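Local coordinates for protein branched-chain alpha-ketoacid decarboxylase (Lactococcus lactis, PDB 2VBF) that probably decarboxylates branched-chain and aromatic alpha-keto acids to aldehydes, with the help of thiamine diphosphate and a magnesium ion, at residues D33-L38 with R171-L176; F91-G96 with E118-P123; G98-I103 with M147-P152; R157-A162 with Y184-V189. One frame throughout, in Å; residues are numbered along the deposited sequence.

Contact 1 of 4, residues D33-L38 with R171-L176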
# COMPACT_ATOMS: atom_id res chain seq x y z
N ASP A 33 17.01 17.54 -14.51
CA ASP A 33 17.92 17.42 -15.65
C ASP A 33 18.52 16.01 -15.73
O ASP A 33 18.55 15.41 -16.80
CB ASP A 33 19.04 18.46 -15.57
CG ASP A 33 18.64 19.82 -16.16
OD1 ASP A 33 17.55 19.95 -16.75
OD2 ASP A 33 19.44 20.77 -16.04
N ARG A 34 18.95 15.48 -14.58
CA ARG A 34 19.53 14.14 -14.53
C ARG A 34 18.49 13.08 -14.89
O ARG A 34 18.81 12.13 -15.60
CB ARG A 34 20.13 13.83 -13.17
CG ARG A 34 21.41 14.61 -12.83
CD ARG A 34 22.47 14.48 -13.93
NE ARG A 34 23.83 14.69 -13.42
CZ ARG A 34 24.93 14.68 -14.18
NH1 ARG A 34 24.85 14.51 -15.49
NH2 ARG A 34 26.12 14.87 -13.63
N LEU A 35 17.26 13.23 -14.40
CA LEU A 35 16.19 12.31 -14.78
C LEU A 35 15.92 12.34 -16.28
O LEU A 35 15.76 11.30 -16.91
CB LEU A 35 14.90 12.59 -13.99
CG LEU A 35 15.00 12.43 -12.47
CD1 LEU A 35 13.63 12.74 -11.86
CD2 LEU A 35 15.51 11.03 -12.04
N HIS A 36 15.90 13.54 -16.86
CA HIS A 36 15.80 13.67 -18.32
C HIS A 36 16.92 12.92 -19.05
O HIS A 36 16.66 12.24 -20.05
CB HIS A 36 15.82 15.14 -18.74
CG HIS A 36 15.93 15.34 -20.22
ND1 HIS A 36 14.87 15.14 -21.07
CD2 HIS A 36 16.98 15.70 -21.00
CE1 HIS A 36 15.25 15.38 -22.31
NE2 HIS A 36 16.53 15.72 -22.30
N GLU A 37 18.15 13.04 -18.56
CA GLU A 37 19.29 12.33 -19.15
C GLU A 37 19.09 10.82 -19.17
O GLU A 37 19.56 10.13 -20.08
CB GLU A 37 20.58 12.59 -18.38
CG GLU A 37 21.17 13.96 -18.47
CD GLU A 37 22.48 14.04 -17.70
OE1 GLU A 37 23.16 13.00 -17.55
OE2 GLU A 37 22.83 15.15 -17.25
N LEU A 38 18.41 10.31 -18.13
CA LEU A 38 18.09 8.88 -18.03
C LEU A 38 16.96 8.44 -18.98
O LEU A 38 16.66 7.24 -19.05
CB LEU A 38 17.71 8.52 -16.59
CG LEU A 38 18.80 8.68 -15.52
CD1 LEU A 38 18.23 8.41 -14.12
CD2 LEU A 38 19.99 7.76 -15.81
N ARG A 171 25.62 10.30 -7.32
CA ARG A 171 26.04 9.04 -6.72
C ARG A 171 24.93 8.01 -6.84
O ARG A 171 25.16 6.90 -7.30
CB ARG A 171 26.40 9.22 -5.25
CG ARG A 171 26.81 7.89 -4.57
CD ARG A 171 27.18 8.07 -3.11
NE ARG A 171 26.06 8.45 -2.25
CZ ARG A 171 25.13 7.62 -1.80
NH1 ARG A 171 25.13 6.34 -2.16
NH2 ARG A 171 24.19 8.07 -0.99
N VAL A 172 23.72 8.38 -6.42
CA VAL A 172 22.64 7.39 -6.40
C VAL A 172 22.17 7.04 -7.82
O VAL A 172 21.91 5.87 -8.10
CB VAL A 172 21.46 7.83 -5.48
CG1 VAL A 172 21.97 8.19 -4.07
CG2 VAL A 172 20.67 8.98 -6.09
N LEU A 173 22.10 8.01 -8.73
CA LEU A 173 21.69 7.74 -10.10
C LEU A 173 22.77 6.98 -10.87
O LEU A 173 22.46 6.20 -11.77
CB LEU A 173 21.29 9.02 -10.83
CG LEU A 173 20.09 9.77 -10.24
CD1 LEU A 173 19.77 11.02 -11.03
CD2 LEU A 173 18.85 8.88 -10.16
N SER A 174 24.03 7.21 -10.53
CA SER A 174 25.12 6.41 -11.09
C SER A 174 24.97 4.95 -10.64
O SER A 174 25.17 4.04 -11.45
CB SER A 174 26.48 6.97 -10.67
OG SER A 174 26.73 8.20 -11.34
N GLN A 175 24.57 4.74 -9.39
CA GLN A 175 24.26 3.39 -8.89
C GLN A 175 23.05 2.79 -9.62
O GLN A 175 23.04 1.61 -9.94
CB GLN A 175 24.06 3.37 -7.38
CG GLN A 175 24.20 1.99 -6.74
CD GLN A 175 25.63 1.43 -6.77
OE1 GLN A 175 26.59 2.08 -7.24
NE2 GLN A 175 25.78 0.23 -6.24
N LEU A 176 22.04 3.61 -9.91
CA LEU A 176 20.92 3.14 -10.74
C LEU A 176 21.43 2.63 -12.09
O LEU A 176 21.06 1.55 -12.54
CB LEU A 176 19.87 4.23 -10.92
CG LEU A 176 18.67 3.81 -11.77
CD1 LEU A 176 17.37 4.21 -11.11
CD2 LEU A 176 18.76 4.36 -13.19

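Contact 2 of 4, residues F91-G96 with E118-P123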
# COMPACT_ATOMS: atom_id res chain seq x y z
N PHE A 91 9.17 8.10 -9.58
CA PHE A 91 7.92 8.55 -8.95
C PHE A 91 8.23 9.34 -7.67
O PHE A 91 9.31 9.23 -7.11
CB PHE A 91 6.93 7.40 -8.73
CG PHE A 91 7.29 6.44 -7.63
CD1 PHE A 91 6.67 6.50 -6.39
CD2 PHE A 91 8.22 5.42 -7.86
CE1 PHE A 91 7.00 5.61 -5.38
CE2 PHE A 91 8.54 4.52 -6.86
CZ PHE A 91 7.93 4.61 -5.61
N LEU A 92 7.27 10.17 -7.29
CA LEU A 92 7.40 11.14 -6.21
C LEU A 92 6.36 10.86 -5.14
O LEU A 92 5.16 10.76 -5.45
CB LEU A 92 7.17 12.55 -6.78
CG LEU A 92 7.16 13.73 -5.80
CD1 LEU A 92 8.50 13.90 -5.08
CD2 LEU A 92 6.73 15.03 -6.52
N THR A 93 6.79 10.79 -3.88
CA THR A 93 5.86 10.61 -2.77
C THR A 93 6.16 11.63 -1.69
O THR A 93 7.13 12.38 -1.79
CB THR A 93 5.98 9.19 -2.18
OG1 THR A 93 7.31 8.99 -1.68
CG2 THR A 93 5.65 8.14 -3.22
N THR A 94 5.32 11.64 -0.66
CA THR A 94 5.55 12.48 0.50
C THR A 94 6.07 11.61 1.67
O THR A 94 5.77 10.42 1.77
CB THR A 94 4.27 13.25 0.85
OG1 THR A 94 4.59 14.38 1.68
CG2 THR A 94 3.26 12.32 1.50
N PHE A 95 6.89 12.23 2.50
CA PHE A 95 7.49 11.64 3.68
C PHE A 95 6.54 10.76 4.51
O PHE A 95 5.39 11.15 4.76
CB PHE A 95 8.00 12.78 4.58
CG PHE A 95 8.88 12.33 5.69
CD1 PHE A 95 10.19 11.98 5.44
CD2 PHE A 95 8.42 12.28 6.99
CE1 PHE A 95 11.02 11.58 6.45
CE2 PHE A 95 9.26 11.87 8.02
CZ PHE A 95 10.56 11.51 7.74
N GLY A 96 7.03 9.58 4.91
CA GLY A 96 6.28 8.68 5.78
C GLY A 96 5.11 7.99 5.11
O GLY A 96 5.21 6.84 4.67
N GLU A 118 12.74 6.49 -6.57
CA GLU A 118 11.73 7.12 -5.73
C GLU A 118 12.29 8.38 -5.11
O GLU A 118 13.33 8.34 -4.49
CB GLU A 118 11.20 6.19 -4.65
CG GLU A 118 10.10 6.87 -3.82
CD GLU A 118 9.39 5.94 -2.87
OE1 GLU A 118 9.76 4.74 -2.79
OE2 GLU A 118 8.45 6.43 -2.21
N ILE A 119 11.57 9.49 -5.29
CA ILE A 119 11.91 10.76 -4.68
C ILE A 119 10.89 11.00 -3.59
O ILE A 119 9.68 10.94 -3.85
CB ILE A 119 11.84 11.92 -5.69
CG1 ILE A 119 12.78 11.68 -6.88
CG2 ILE A 119 12.12 13.27 -4.99
CD1 ILE A 119 12.49 12.56 -8.09
N VAL A 120 11.35 11.23 -2.36
CA VAL A 120 10.47 11.43 -1.22
C VAL A 120 10.64 12.86 -0.72
O VAL A 120 11.73 13.24 -0.29
CB VAL A 120 10.81 10.45 -0.09
CG1 VAL A 120 9.80 10.60 1.06
CG2 VAL A 120 10.86 9.03 -0.61
N GLY A 121 9.58 13.66 -0.84
CA GLY A 121 9.57 15.01 -0.29
C GLY A 121 9.47 14.97 1.22
O GLY A 121 8.62 14.28 1.76
N SER A 122 10.36 15.69 1.90
CA SER A 122 10.43 15.66 3.36
C SER A 122 10.35 17.07 3.96
O SER A 122 10.47 18.07 3.24
CB SER A 122 11.71 14.94 3.82
OG SER A 122 12.88 15.60 3.38
N PRO A 123 10.10 17.15 5.27
CA PRO A 123 10.02 18.48 5.91
C PRO A 123 11.30 19.32 5.75
O PRO A 123 12.37 18.78 5.45
CB PRO A 123 9.77 18.15 7.37
CG PRO A 123 9.23 16.77 7.39
CD PRO A 123 9.85 16.06 6.23

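Contact 3 of 4, residues G98-I103 with M147-P152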
# COMPACT_ATOMS: atom_id res chain seq x y z
N GLY A 98 3.46 8.55 2.22
CA GLY A 98 3.59 8.29 0.79
C GLY A 98 4.60 7.17 0.54
O GLY A 98 4.29 6.13 -0.09
N GLU A 99 5.81 7.36 1.05
CA GLU A 99 6.86 6.37 0.84
C GLU A 99 6.51 4.99 1.40
O GLU A 99 6.75 3.98 0.73
CB GLU A 99 8.20 6.87 1.37
CG GLU A 99 8.25 7.13 2.85
CD GLU A 99 9.61 7.63 3.31
OE1 GLU A 99 9.65 8.65 4.04
OE2 GLU A 99 10.63 6.98 2.94
N LEU A 100 5.96 4.92 2.61
CA LEU A 100 5.61 3.60 3.16
C LEU A 100 4.47 2.93 2.41
O LEU A 100 4.42 1.71 2.34
CB LEU A 100 5.32 3.67 4.67
CG LEU A 100 6.55 3.98 5.55
CD1 LEU A 100 6.17 3.92 7.01
CD2 LEU A 100 7.73 3.05 5.25
N SER A 101 3.56 3.71 1.83
CA SER A 101 2.51 3.13 0.98
C SER A 101 3.10 2.49 -0.29
O SER A 101 2.56 1.52 -0.82
CB SER A 101 1.46 4.17 0.62
OG SER A 101 0.71 4.63 1.74
N ALA A 102 4.21 3.04 -0.75
CA ALA A 102 4.83 2.65 -2.01
C ALA A 102 5.89 1.53 -1.85
O ALA A 102 6.35 0.97 -2.84
CB ALA A 102 5.49 3.91 -2.66
N ILE A 103 6.24 1.19 -0.61
CA ILE A 103 7.45 0.36 -0.38
C ILE A 103 7.32 -1.06 -0.96
O ILE A 103 8.31 -1.63 -1.40
CB ILE A 103 7.91 0.36 1.11
CG1 ILE A 103 9.36 -0.13 1.23
CG2 ILE A 103 6.99 -0.49 1.99
CD1 ILE A 103 9.94 0.14 2.61
N MET A 147 13.86 6.08 5.77
CA MET A 147 14.97 5.78 4.87
C MET A 147 15.67 4.48 5.30
O MET A 147 15.99 3.66 4.44
CB MET A 147 15.98 6.93 4.78
CG MET A 147 17.08 6.69 3.73
SD MET A 147 18.01 8.17 3.31
CE MET A 147 19.02 8.31 4.77
N LYS A 148 15.90 4.31 6.60
CA LYS A 148 16.48 3.06 7.11
C LYS A 148 15.64 1.84 6.67
O LYS A 148 16.17 0.82 6.25
CB LYS A 148 16.60 3.08 8.63
CG LYS A 148 17.11 1.75 9.17
CD LYS A 148 17.59 1.79 10.59
CE LYS A 148 18.40 0.53 10.90
NZ LYS A 148 18.58 0.29 12.36
N MET A 149 14.32 1.97 6.77
CA MET A 149 13.40 0.88 6.38
C MET A 149 13.53 0.51 4.90
O MET A 149 13.18 -0.60 4.51
CB MET A 149 11.94 1.22 6.72
CG MET A 149 11.70 1.31 8.23
SD MET A 149 10.23 2.21 8.73
CE MET A 149 8.94 1.11 8.13
N HIS A 150 14.05 1.42 4.07
CA HIS A 150 14.25 1.12 2.66
C HIS A 150 15.60 0.44 2.33
O HIS A 150 15.86 0.11 1.18
CB HIS A 150 14.14 2.40 1.84
CG HIS A 150 12.73 2.86 1.62
ND1 HIS A 150 12.01 3.53 2.58
CD2 HIS A 150 11.90 2.71 0.56
CE1 HIS A 150 10.80 3.80 2.11
NE2 HIS A 150 10.71 3.30 0.89
N GLU A 151 16.46 0.26 3.33
CA GLU A 151 17.79 -0.30 3.08
C GLU A 151 17.76 -1.63 2.32
O GLU A 151 18.46 -1.77 1.32
CB GLU A 151 18.61 -0.39 4.37
CG GLU A 151 19.09 0.98 4.83
CD GLU A 151 19.78 1.00 6.19
OE1 GLU A 151 20.05 -0.09 6.77
OE2 GLU A 151 20.06 2.11 6.67
N PRO A 152 16.91 -2.59 2.74
CA PRO A 152 16.93 -3.88 2.03
C PRO A 152 16.37 -3.91 0.61
O PRO A 152 16.57 -4.91 -0.09
CB PRO A 152 16.07 -4.78 2.92
CG PRO A 152 16.07 -4.08 4.27
CD PRO A 152 16.00 -2.65 3.90
O HOH W 1 8.79 3.38 -1.03

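Contact 4 of 4, residues R157-A162 with Y184-V189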
# COMPACT_ATOMS: atom_id res chain seq x y z
N ARG A 157 20.68 5.07 -1.40
CA ARG A 157 19.73 6.00 -0.81
C ARG A 157 20.44 7.23 -0.29
O ARG A 157 21.60 7.14 0.13
CB ARG A 157 18.96 5.31 0.31
CG ARG A 157 19.77 4.95 1.54
CD ARG A 157 19.20 3.71 2.23
NE ARG A 157 19.37 2.58 1.35
CZ ARG A 157 20.51 1.91 1.17
NH1 ARG A 157 21.61 2.21 1.86
NH2 ARG A 157 20.54 0.92 0.31
N THR A 158 19.76 8.37 -0.31
CA THR A 158 20.35 9.62 0.16
C THR A 158 19.34 10.56 0.80
O THR A 158 18.19 10.64 0.34
CB THR A 158 21.10 10.36 -0.99
OG1 THR A 158 21.79 11.52 -0.47
CG2 THR A 158 20.14 10.79 -2.09
N LEU A 159 19.77 11.24 1.86
CA LEU A 159 19.09 12.42 2.39
C LEU A 159 19.85 13.64 1.89
O LEU A 159 21.01 13.87 2.30
CB LEU A 159 19.09 12.41 3.92
CG LEU A 159 18.67 13.72 4.60
CD1 LEU A 159 17.28 14.18 4.12
CD2 LEU A 159 18.74 13.57 6.11
N LEU A 160 19.22 14.44 1.03
CA LEU A 160 19.92 15.55 0.42
C LEU A 160 20.00 16.75 1.37
O LEU A 160 19.11 16.97 2.20
CB LEU A 160 19.26 15.98 -0.89
CG LEU A 160 19.12 14.95 -2.01
CD1 LEU A 160 18.42 15.60 -3.20
CD2 LEU A 160 20.47 14.35 -2.41
N THR A 161 21.10 17.48 1.22
CA THR A 161 21.29 18.80 1.80
C THR A 161 21.65 19.73 0.66
O THR A 161 22.03 19.29 -0.42
CB THR A 161 22.47 18.81 2.80
OG1 THR A 161 23.70 18.65 2.10
CG2 THR A 161 22.31 17.69 3.85
N ALA A 162 21.56 21.04 0.90
CA ALA A 162 22.02 22.01 -0.10
C ALA A 162 23.46 21.76 -0.59
O ALA A 162 23.74 21.87 -1.79
CB ALA A 162 21.88 23.44 0.44
N TYR A 184 16.76 5.72 -4.07
CA TYR A 184 15.89 6.49 -3.18
C TYR A 184 16.54 7.83 -2.84
O TYR A 184 17.70 7.87 -2.42
CB TYR A 184 15.66 5.64 -1.94
CG TYR A 184 14.92 6.24 -0.75
CD1 TYR A 184 13.63 5.80 -0.43
CD2 TYR A 184 15.53 7.14 0.12
CE1 TYR A 184 12.97 6.29 0.70
CE2 TYR A 184 14.88 7.62 1.25
CZ TYR A 184 13.59 7.20 1.52
OH TYR A 184 12.94 7.66 2.65
N ILE A 185 15.78 8.91 -3.03
CA ILE A 185 16.25 10.28 -2.82
C ILE A 185 15.25 10.98 -1.93
O ILE A 185 14.10 11.16 -2.32
CB ILE A 185 16.40 11.04 -4.16
CG1 ILE A 185 17.42 10.35 -5.07
CG2 ILE A 185 16.75 12.51 -3.91
CD1 ILE A 185 17.49 10.91 -6.49
N ASN A 186 15.68 11.32 -0.71
CA ASN A 186 14.87 12.10 0.22
C ASN A 186 15.25 13.57 -0.01
O ASN A 186 16.41 13.94 0.14
CB ASN A 186 15.08 11.61 1.66
CG ASN A 186 14.42 12.49 2.71
OD1 ASN A 186 13.78 11.99 3.66
ND2 ASN A 186 14.60 13.79 2.59
N LEU A 187 14.25 14.37 -0.39
CA LEU A 187 14.43 15.76 -0.80
C LEU A 187 13.67 16.73 0.12
O LEU A 187 12.45 16.91 -0.03
CB LEU A 187 13.91 15.92 -2.23
CG LEU A 187 13.98 17.30 -2.91
CD1 LEU A 187 15.42 17.69 -3.11
CD2 LEU A 187 13.27 17.25 -4.24
N PRO A 188 14.36 17.33 1.09
CA PRO A 188 13.69 18.33 1.93
C PRO A 188 13.18 19.52 1.11
O PRO A 188 13.79 19.88 0.11
CB PRO A 188 14.78 18.75 2.91
CG PRO A 188 15.72 17.54 2.95
CD PRO A 188 15.75 17.09 1.53
N VAL A 189 12.06 20.11 1.51
CA VAL A 189 11.49 21.27 0.78
C VAL A 189 12.50 22.38 0.45
O VAL A 189 12.64 22.76 -0.71
CB VAL A 189 10.33 21.89 1.54
CG1 VAL A 189 9.80 23.11 0.78
CG2 VAL A 189 9.23 20.84 1.72

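Contact 1 of 4, residues D33-L38 with R171-L176
Leu173 reaches across to 33-38 and meets three of its residues. Its two methyls divide the work. CD1 presses on Arg34, with Leu173 CD1 3.6 Å from Arg34 CB. The same methyl lies more loosely against Leu35, where Leu173 CD1 and Leu35 CD2 are 4.4 Å apart. The other methyl turns to Leu38, and Leu173 CD2 is 4.0 Å from Leu38 CD1. Leu38 CD1 also comes 4.2 Å from Leu176 CD2, so one methyl of Leu38 bridges two leucines one helical turn apart.

Leu176 gets there by a different route from Leu173. Its CG is anti to the backbone N (chi1 180°), whereas that of Leu173 is anti to the carbonyl carbon. Arg34 touches Leu173 chiefly with CB, at the base of its side chain. A bend at chi2 (-52°) then carries the guanidinium away from the leucines. There NH1 forms a salt bridge with Glu37, at 2.8 Å from Arg34 NH1 to Glu37 OE2. The bond uses the syn lone pair of OE2 and is bent, with an N-H...O angle of 141°. NE forms a second salt bridge, with Asp170, and NH1 also binds the carbonyl of Leu201. These partners hold the charged group beside an apolar contact that has no hydrogen bond of its own.

Strand 116-122 packs against these leucines. Leu35 packs on Ile119, and Leu173 and Leu176 pack on Val117. Two neighbouring helices resting on one face of a parallel sheet are typical of the alpha/beta N-terminal domain of thiamine diphosphate enzymes.

Contact 2 of 4, residues F91-G96 with E118-P123
Glu118 crosses the face of the Phe91 ring obliquely and ends at Thr93. Its CG is anti to the backbone N (chi1 -178°), and the chain beyond is extended. CB comes first, 3.8 Å from Phe91 CZ. CG lies over one face of the ring, 4.0 Å from its centroid, in a CH-pi contact. Next, Glu118 CD is 3.4 Å from Phe91 CZ. The carboxylate is turned 32° from the ring plane. At the tip, OE1 stays by Phe91 CZ, while OE2 accepts a hydrogen bond through its anti lone pair, with Thr93 OG1 to Glu118 OE2 at 2.9 Å.

The two strands are parallel neighbours in a beta-alpha-beta unit whose helix, 97-111, packs on this Phe91, Thr93 and Glu118 face. Backbone bonds zip them together. Ile119 N to Phe91 O measures 2.9 Å and is nearly straight at 174°. Thr93 both gives to Ile119 O and takes from Gly121 N. On the other face Leu92 CD1 meets Ile119 CG2 at 3.7 Å, under helix 52-60.

Just past the end of strand 89-94, Phe95 N still bonds Gly121 O at 2.8 Å. Pro123 CD sits over one face of the Phe95 ring. The side chain of Thr94 is about 4 Å from a bound thiamine diphosphate.

Contact 3 of 4, residues G98-I103 with M147-P152
Ile103 sets its end methyl over the centre of the imidazole of His150, and this is the tight part of the contact. Ile103 CD1 is 3.7 Å from the ring centroid and only 9° off the ring normal. CG1 of Ile103, anti to the backbone N (chi1 -163°), aims that methyl at the ring. CG1 also touches the ring, with Ile103 CG1 to His150 NE2 at 3.7 Å. Glu99 approaches obliquely, with its OE2 3.3 Å from His150 CE1. The carboxylate is turned 34° from the ring. That pair is not a hydrogen bond: OE2 probably bonds the hydroxyl of Tyr184, and OE1 takes the N-H of Gly96.

The ring is held at two nitrogens. ND1 bonds the carbonyl of Phe146. NE2 meets a water in the ring plane, 2.7 Å from His150 NE2. The water gives a hydrogen bond to Glu99 O, 2.8 Å away, and so bridges the segments. The contact thus joins the first turns of helix 97-111, the crossover helix of the beta-alpha-beta unit 89-122, to helix 145-149 and His150, in the loop after it.

Leu100 and Met149 meet by methyls, Leu100 CD2 to Met149 CE at 3.7 Å, on the side that faces the second subunit. Ile103 and Met149 pack on Met149 of that chain, and Leu100 on its Ala107. The loose side is at Met147, partly exposed and pointing away from helix 97-111. Its side chain comes no nearer than 5.7 Å to any atom of 98-103.

Contact 4 of 4, residues R157-A162 with Y184-V189
Arg157 meets the Tyr184 ring obliquely, with Arg157 CB 3.9 Å from Tyr184 CD2. The His150 ring comes against the same tyrosine with planes at about 45°. The Asn186 amide lies alongside Leu159, both side chains pointing the same way. The fit is close, with Leu159 CD1 3.1 Å from Asn186 ND2. That nitrogen has its hydrogen-bond partner in Ser122 OG.

Leu160 works on the other side of the strands. With CG anti to the carbonyl carbon (chi1 -58°), its CD1 reaches both Ile185 and Leu187. Leu160 CD1 touches Ile185 CG2 at 3.6 Å and Leu187 CD1 at 3.7 Å.

Three backbone bonds tie the strands in parallel. Asn186 N to Thr158 O, 2.8 Å, and Leu160 N to Asn186 O, 3.0 Å, are nearly straight. Thr158 N to Tyr184 O, also 3.0 Å, is bent to 141°. At the far end Pro188 CD rests 3.4 Å from Leu160 O.

Within this chain, strand 156-159 is the outermost strand at this end of the sheet. Helix 165-179 links it to 183-188 and covers the Thr158 and Ile185 face. Helix 145-149 lies by Arg157 and Tyr184, and strand 116-122 flanks 183-188 on its other side.

How the contacts relate
Contact 1 opens first, at 33-38. Inside its loop, contact 2 opens at 91-96 and contact 3 at 98-103. Contact 2 closes at 118-123 and contact 3 at 147-152, so these two cross while both nest inside contact 1. Contact 4 opens at 157-162, after contacts 2 and 3 have closed. Contact 1 then closes at 171-176 and contact 4 at 184-189, so these two cross as well. Contacts 2 and 4 meet where strands 116-122 and 183-188 are neighbours in one parallel sheet. Contact 1 ties helices to one face of that sheet. Contact 3 ties helices on the opposite face, next to the second subunit.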